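Local atomic coordinates of alpha-glucosidase ([Eubacterium] rectale, PDB entry 6PNR), a protein that belongs to glycosyl hydrolase family 31 and acts as a sulfoquinovosidase, probably releasing sulfoquinovose from sulfolipid-derived glycosides. Residues A[135-140]-A[389-394]; A[117-122]-A[454-459]. All coordinates share one frame; numbering follows the deposited sequence.

Contact 1: residues A[135-140]-A[389-394]; sequences TSEPGV and ADFGEY. With 9VH ([(3~{S},4~{R},5~{R})-4,5-bis(oxidanyl)piperidin-3-yl]methanesulfonic acid), chain C.
E137 reaches across to the side chains of Y394 and F391, joining the N-terminal beta domain to a TIM barrel at the loop that leaves barrel strand 386-389. Its chain starts at CB with CG anti to the carbonyl carbon (chi1 -72°) and bends at chi2 (-79°), which brings the carboxylate to the edge of the Y394 phenol. CG lies 3.5 Å from Y394 OH, and CD is a little closer to the same oxygen. At the tip, Y394 OH donates to E137 OE2 over only 2.5 Å. The hydroxyl comes from the anti side of the carboxylate, 27° out of its plane, while OE2 sits at the edge of the phenol ring with the two planes at right angles. OE2 is also 4.0 Å from F391 CE1. An alanine here would probably leave the Y394 hydroxyl without this acceptor and open a gap along the ring edge. Beyond this bond the Y394 ring stacks with F352, and E393 OE1 lies in the ring plane at its edge. That carboxylate is held through OE2 by R441 in a salt bridge and by N166, whose carbonyl also accepts a bond from T135 OG1, so the anchor of E393 lies away from the 135-140 loop. Its aliphatic part packs on that loop: E393 CG is 3.2 Å from T135 OG1, and E393 CB is 3.7 Å from S136 CA. F391 carries the contact on to the pocket, its CE2 lying 3.6 Å from C3 of the inhibitor. Within the 135-140 loop, S136 OG donates to E137 O over 2.8 Å from above the carbonyl plane.

Contact 2: residues A[117-122]-A[454-459]; sequences CGEQMS and LWAGDQ. With 9VH ([(3~{S},4~{R},5~{R})-4,5-bis(oxidanyl)piperidin-3-yl]methanesulfonic acid), chain C.
The E119 carboxylate, the W455 indole and the Q459 amide are the flat groups where E119 and M121 meet the barrel loop 454-459. This is a junction between edge strand 114-118 of the N-terminal beta domain, with the turn that follows it, and the TIM barrel. W455 turns its CB away from the 117-122 segment; G457 N stands 3.2 Å above one face of the indole, offset toward the rim, and R521 makes a cation-pi contact with it. Inhibitor atom O4 approaches obliquely, 3.9 Å from W455 CZ2. The W455 carbonyl and the A456 backbone meet E119. With CG anti to the backbone N (chi1 176°) and the chain extended beyond it, E119 OE2 ends 3.4 Å from A456 CA, with A456 CB and the W455 carbonyl oxygen a little further off. The E119 backbone is tied by its carbonyl to T165. The rotation of the Q459 amide is set within its own loop: NE2 donates to A456 O over 2.9 Å with an angle of 158° at the hydrogen. The acceptor lies 6° from the amide plane, although the donor stands well above the carbonyl plane. M121 packs against this hydrogen-bonded pair. Bent at both chi2 and chi3, its side chain brings CE to 3.7 Å from Q459 NE2, the two chains crossing at about a right angle. The same methyl is 4.1 Å from A456 CB; like E119, M121 meets the barrel loop by van der Waals contact alone. Further along the barrel loop D458 approaches the ligand, with OD1 3.5 Å from C4 of the inhibitor.

Overall arrangement
Both contacts are buried and join the N-terminal beta domain to loops of the TIM barrel, with centres about 10 Å apart. Contact 2 lies nearer the middle of the chain, about 5 Å from its centre against about 11 Å for contact 1, yet buries less surface, 167 against 248 Å². Along the sequence, contact 1 is nested within the loop that contact 2 closes. Their chemistry differs: 135-140 is bonded directly to 389-394 by a phenol-carboxylate pair, whereas 117-122 meets 454-459 without a bond across, through the M121 methyl and an E119 carboxylate oxygen in van der Waals contact. The barrel loops converge on the inhibitor, where D390 OD1 packs 3.5 Å from W455 CH2.

Contact 1: residues A[135-140]-A[389-394]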
loop_
_atom_site.group_PDB
_atom_site.type_symbol
_atom_site.label_atom_id
_atom_site.label_comp_id
_atom_site.label_asym_id
_atom_site.label_seq_id
_atom_site.Cartn_x
_atom_site.Cartn_y
_atom_site.Cartn_z
ATOM N N THR A 135 4.372 -11.898 14.030
ATOM C CA THR A 135 5.265 -12.840 13.363
ATOM C C THR A 135 4.612 -13.338 12.077
ATOM O O THR A 135 3.403 -13.582 12.025
ATOM C CB THR A 135 5.643 -14.003 14.295
ATOM O OG1 THR A 135 6.528 -14.904 13.613
ATOM C CG2 THR A 135 4.417 -14.769 14.801
ATOM N N SER A 136 5.402 -13.416 11.009
ATOM C CA SER A 136 4.862 -13.813 9.712
ATOM C C SER A 136 6.032 -14.156 8.803
ATOM O O SER A 136 7.194 -13.948 9.154
ATOM C CB SER A 136 4.003 -12.701 9.089
ATOM O OG SER A 136 4.817 -11.657 8.556
ATOM N N GLU A 137 5.716 -14.664 7.622
ATOM C CA GLU A 137 6.734 -14.672 6.584
ATOM C C GLU A 137 7.293 -13.254 6.445
ATOM O O GLU A 137 6.520 -12.282 6.446
ATOM C CB GLU A 137 6.137 -15.156 5.258
ATOM C CG GLU A 137 5.827 -16.649 5.241
ATOM C CD GLU A 137 7.069 -17.499 5.016
ATOM O OE1 GLU A 137 8.124 -16.949 4.631
ATOM O OE2 GLU A 137 6.999 -18.719 5.248
ATOM N N PRO A 138 8.614 -13.094 6.354
ATOM C CA PRO A 138 9.203 -11.750 6.329
ATOM C C PRO A 138 9.090 -11.045 4.990
ATOM O O PRO A 138 9.448 -9.863 4.903
ATOM C CB PRO A 138 10.674 -12.024 6.675
ATOM C CG PRO A 138 10.912 -13.368 6.035
ATOM C CD PRO A 138 9.644 -14.147 6.287
ATOM N N GLY A 139 8.617 -11.719 3.953
ATOM C CA GLY A 139 8.565 -11.132 2.628
ATOM C C GLY A 139 9.703 -11.622 1.744
ATOM O O GLY A 139 10.809 -11.924 2.210
ATOM N N VAL A 140 9.425 -11.720 0.449
ATOM C CA VAL A 140 10.437 -12.005 -0.564
ATOM C C VAL A 140 10.724 -10.710 -1.306
ATOM O O VAL A 140 9.845 -10.177 -1.998
ATOM C CB VAL A 140 9.983 -13.097 -1.542
ATOM C CG1 VAL A 140 11.079 -13.344 -2.565
ATOM C CG2 VAL A 140 9.626 -14.379 -0.788
ATOM N N ALA A 389 14.874 -26.016 13.557
ATOM C CA ALA A 389 13.564 -26.040 14.210
ATOM C C ALA A 389 12.773 -24.871 13.631
ATOM O O ALA A 389 12.832 -23.743 14.129
ATOM C CB ALA A 389 13.696 -25.955 15.734
ATOM N N ASP A 390 12.000 -25.165 12.593
ATOM C CA ASP A 390 11.563 -24.188 11.619
ATOM C C ASP A 390 10.152 -23.693 11.924
ATOM O O ASP A 390 9.428 -24.244 12.754
ATOM C CB ASP A 390 11.629 -24.832 10.234
ATOM C CG ASP A 390 11.586 -23.837 9.107
ATOM O OD1 ASP A 390 11.693 -22.603 9.319
ATOM O OD2 ASP A 390 11.449 -24.322 7.980
ATOM N N PHE A 391 9.776 -22.624 11.229
ATOM C CA PHE A 391 8.432 -22.062 11.236
ATOM C C PHE A 391 7.980 -21.632 12.626
ATOM O O PHE A 391 8.804 -21.375 13.503
ATOM C CB PHE A 391 7.437 -23.052 10.627
ATOM C CG PHE A 391 7.538 -23.169 9.118
ATOM C CD1 PHE A 391 6.870 -22.276 8.293
ATOM C CD2 PHE A 391 8.299 -24.166 8.532
ATOM C CE1 PHE A 391 6.947 -22.387 6.900
ATOM C CE2 PHE A 391 8.388 -24.281 7.136
ATOM C CZ PHE A 391 7.720 -23.383 6.326
ATOM N N GLY A 392 6.666 -21.550 12.823
ATOM C CA GLY A 392 6.079 -20.959 14.008
ATOM C C GLY A 392 5.280 -19.696 13.748
ATOM O O GLY A 392 4.704 -19.153 14.698
ATOM N N GLU A 393 5.208 -19.221 12.499
ATOM C CA GLU A 393 4.587 -17.939 12.161
ATOM C C GLU A 393 3.186 -18.065 11.585
ATOM O O GLU A 393 2.558 -17.038 11.304
ATOM C CB GLU A 393 5.440 -17.164 11.140
ATOM C CG GLU A 393 6.940 -17.176 11.369
ATOM C CD GLU A 393 7.618 -18.389 10.739
ATOM O OE1 GLU A 393 6.896 -19.321 10.327
ATOM O OE2 GLU A 393 8.865 -18.406 10.652
ATOM N N TYR A 394 2.683 -19.280 11.372
ATOM C CA TYR A 394 1.541 -19.482 10.483
ATOM C C TYR A 394 0.227 -19.701 11.217
ATOM O O TYR A 394 -0.693 -20.281 10.632
ATOM C CB TYR A 394 1.773 -20.688 9.569
ATOM C CG TYR A 394 2.571 -20.455 8.303
ATOM C CD1 TYR A 394 3.876 -20.022 8.356
ATOM C CD2 TYR A 394 2.026 -20.745 7.056
ATOM C CE1 TYR A 394 4.616 -19.845 7.204
ATOM C CE2 TYR A 394 2.763 -20.586 5.895
ATOM C CZ TYR A 394 4.056 -20.125 5.980
ATOM O OH TYR A 394 4.815 -19.947 4.846
HETATM O O1 9VH C . 10.629 -26.285 1.912
HETATM S S1 9VH C . 10.300 -26.577 3.296
HETATM O O2 9VH C . 9.290 -25.663 3.773
HETATM O O3 9VH C . 9.983 -27.973 3.476
HETATM C C1 9VH C . 11.795 -26.258 4.190
HETATM C C2 9VH C . 12.242 -24.789 4.183
HETATM C C3 9VH C . 11.332 -24.015 5.124
HETATM N N1 9VH C . 11.746 -22.665 5.502
HETATM C C4 9VH C . 13.131 -22.619 5.973
HETATM C C5 9VH C . 14.059 -23.205 4.921
HETATM O O4 9VH C . 15.394 -23.133 5.418
HETATM C C6 9VH C . 13.692 -24.656 4.646
HETATM O O5 9VH C . 14.567 -25.216 3.671
#

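Contact 2: residues A[117-122]-A[454-459]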
loop_
_atom_site.group_PDB
_atom_site.type_symbol
_atom_site.label_atom_id
_atom_site.label_comp_id
_atom_site.label_asym_id
_atom_site.label_seq_id
_atom_site.Cartn_x
_atom_site.Cartn_y
_atom_site.Cartn_z
ATOM N N CYS A 117 12.808 -4.069 18.749
ATOM C CA CYS A 117 11.538 -4.598 18.248
ATOM C C CYS A 117 11.729 -5.962 17.593
ATOM O O CYS A 117 11.079 -6.285 16.596
ATOM C CB CYS A 117 10.854 -3.618 17.290
ATOM S SG CYS A 117 10.055 -2.249 18.197
ATOM N N GLY A 118 12.621 -6.772 18.168
ATOM C CA GLY A 118 12.873 -8.107 17.651
ATOM C C GLY A 118 14.033 -8.161 16.683
ATOM O O GLY A 118 14.954 -7.349 16.765
ATOM N N GLU A 119 14.009 -9.114 15.760
ATOM C CA GLU A 119 15.005 -9.186 14.700
ATOM C C GLU A 119 14.474 -8.377 13.521
ATOM O O GLU A 119 13.492 -8.774 12.886
ATOM C CB GLU A 119 15.275 -10.640 14.307
ATOM C CG GLU A 119 16.240 -10.814 13.138
ATOM C CD GLU A 119 16.218 -12.224 12.568
ATOM O OE1 GLU A 119 15.106 -12.755 12.342
ATOM O OE2 GLU A 119 17.309 -12.806 12.355
ATOM N N GLN A 120 15.115 -7.248 13.233
ATOM C CA GLN A 120 14.706 -6.348 12.164
ATOM C C GLN A 120 15.684 -6.483 11.004
ATOM O O GLN A 120 16.903 -6.443 11.215
ATOM C CB GLN A 120 14.652 -4.907 12.674
ATOM C CG GLN A 120 13.502 -4.663 13.651
ATOM C CD GLN A 120 12.120 -4.795 12.994
ATOM O OE1 GLN A 120 11.963 -4.562 11.788
ATOM N NE2 GLN A 120 11.114 -5.165 13.791
ATOM N N MET A 121 15.149 -6.669 9.786
ATOM C CA MET A 121 15.961 -6.975 8.611
ATOM C C MET A 121 16.282 -5.753 7.761
ATOM O O MET A 121 17.232 -5.799 6.971
ATOM C CB MET A 121 15.259 -8.015 7.717
ATOM C CG MET A 121 14.682 -9.248 8.456
ATOM S SD MET A 121 15.854 -10.107 9.550
ATOM C CE MET A 121 17.053 -10.706 8.366
ATOM N N SER A 122 15.534 -4.664 7.904
ATOM C CA SER A 122 15.766 -3.454 7.110
ATOM C C SER A 122 16.360 -2.303 7.911
ATOM O O SER A 122 17.286 -1.640 7.434
ATOM C CB SER A 122 14.459 -2.982 6.457
ATOM O OG SER A 122 14.059 -3.831 5.377
ATOM N N LEU A 454 19.719 -18.718 16.890
ATOM C CA LEU A 454 18.907 -18.129 15.833
ATOM C C LEU A 454 19.572 -18.347 14.479
ATOM O O LEU A 454 20.783 -18.556 14.390
ATOM C CB LEU A 454 18.726 -16.621 16.044
ATOM C CG LEU A 454 17.593 -16.043 16.883
ATOM C CD1 LEU A 454 17.591 -14.524 16.697
ATOM C CD2 LEU A 454 16.268 -16.628 16.469
ATOM N N TRP A 455 18.764 -18.290 13.415
ATOM C CA TRP A 455 19.302 -17.961 12.103
ATOM C C TRP A 455 18.367 -16.943 11.465
ATOM O O TRP A 455 17.196 -16.820 11.843
ATOM C CB TRP A 455 19.553 -19.212 11.217
ATOM C CG TRP A 455 18.542 -19.563 10.140
ATOM C CD1 TRP A 455 18.608 -19.240 8.807
ATOM C CD2 TRP A 455 17.366 -20.373 10.296
ATOM N NE1 TRP A 455 17.533 -19.773 8.140
ATOM C CE2 TRP A 455 16.753 -20.471 9.027
ATOM C CE3 TRP A 455 16.771 -21.026 11.390
ATOM C CZ2 TRP A 455 15.563 -21.180 8.821
ATOM C CZ3 TRP A 455 15.599 -21.730 11.188
ATOM C CH2 TRP A 455 15.000 -21.798 9.908
ATOM N N ALA A 456 18.917 -16.164 10.534
ATOM C CA ALA A 456 18.215 -15.025 9.946
ATOM C C ALA A 456 17.069 -15.428 9.011
ATOM O O ALA A 456 16.560 -14.548 8.305
ATOM C CB ALA A 456 19.212 -14.123 9.203
ATOM N N GLY A 457 16.623 -16.678 8.951
ATOM C CA GLY A 457 15.485 -16.995 8.106
ATOM C C GLY A 457 15.889 -17.005 6.643
ATOM O O GLY A 457 17.076 -17.094 6.304
ATOM N N ASP A 458 14.885 -16.903 5.770
ATOM C CA ASP A 458 15.090 -16.959 4.326
ATOM C C ASP A 458 15.491 -15.587 3.788
ATOM O O ASP A 458 14.698 -14.642 3.850
ATOM C CB ASP A 458 13.809 -17.388 3.608
ATOM C CG ASP A 458 13.292 -18.754 4.029
ATOM O OD1 ASP A 458 13.980 -19.481 4.779
ATOM O OD2 ASP A 458 12.179 -19.098 3.561
ATOM N N GLN A 459 16.691 -15.476 3.227
ATOM C CA GLN A 459 17.035 -14.343 2.374
ATOM C C GLN A 459 16.849 -14.740 0.913
ATOM O O GLN A 459 16.918 -15.918 0.564
ATOM C CB GLN A 459 18.486 -13.899 2.588
ATOM C CG GLN A 459 18.676 -12.982 3.769
ATOM C CD GLN A 459 18.572 -13.749 5.063
ATOM O OE1 GLN A 459 19.350 -14.671 5.301
ATOM N NE2 GLN A 459 17.592 -13.395 5.895
HETATM O O1 9VH C . 10.629 -26.285 1.912
HETATM S S1 9VH C . 10.300 -26.577 3.296
HETATM O O2 9VH C . 9.290 -25.663 3.773
HETATM O O3 9VH C . 9.983 -27.973 3.476
HETATM C C1 9VH C . 11.795 -26.258 4.190
HETATM C C2 9VH C . 12.242 -24.789 4.183
HETATM C C3 9VH C . 11.332 -24.015 5.124
HETATM N N1 9VH C . 11.746 -22.665 5.502
HETATM C C4 9VH C . 13.131 -22.619 5.973
HETATM C C5 9VH C . 14.059 -23.205 4.921
HETATM O O4 9VH C . 15.394 -23.133 5.418
HETATM C C6 9VH C . 13.692 -24.656 4.646
HETATM O O5 9VH C . 14.567 -25.216 3.671
#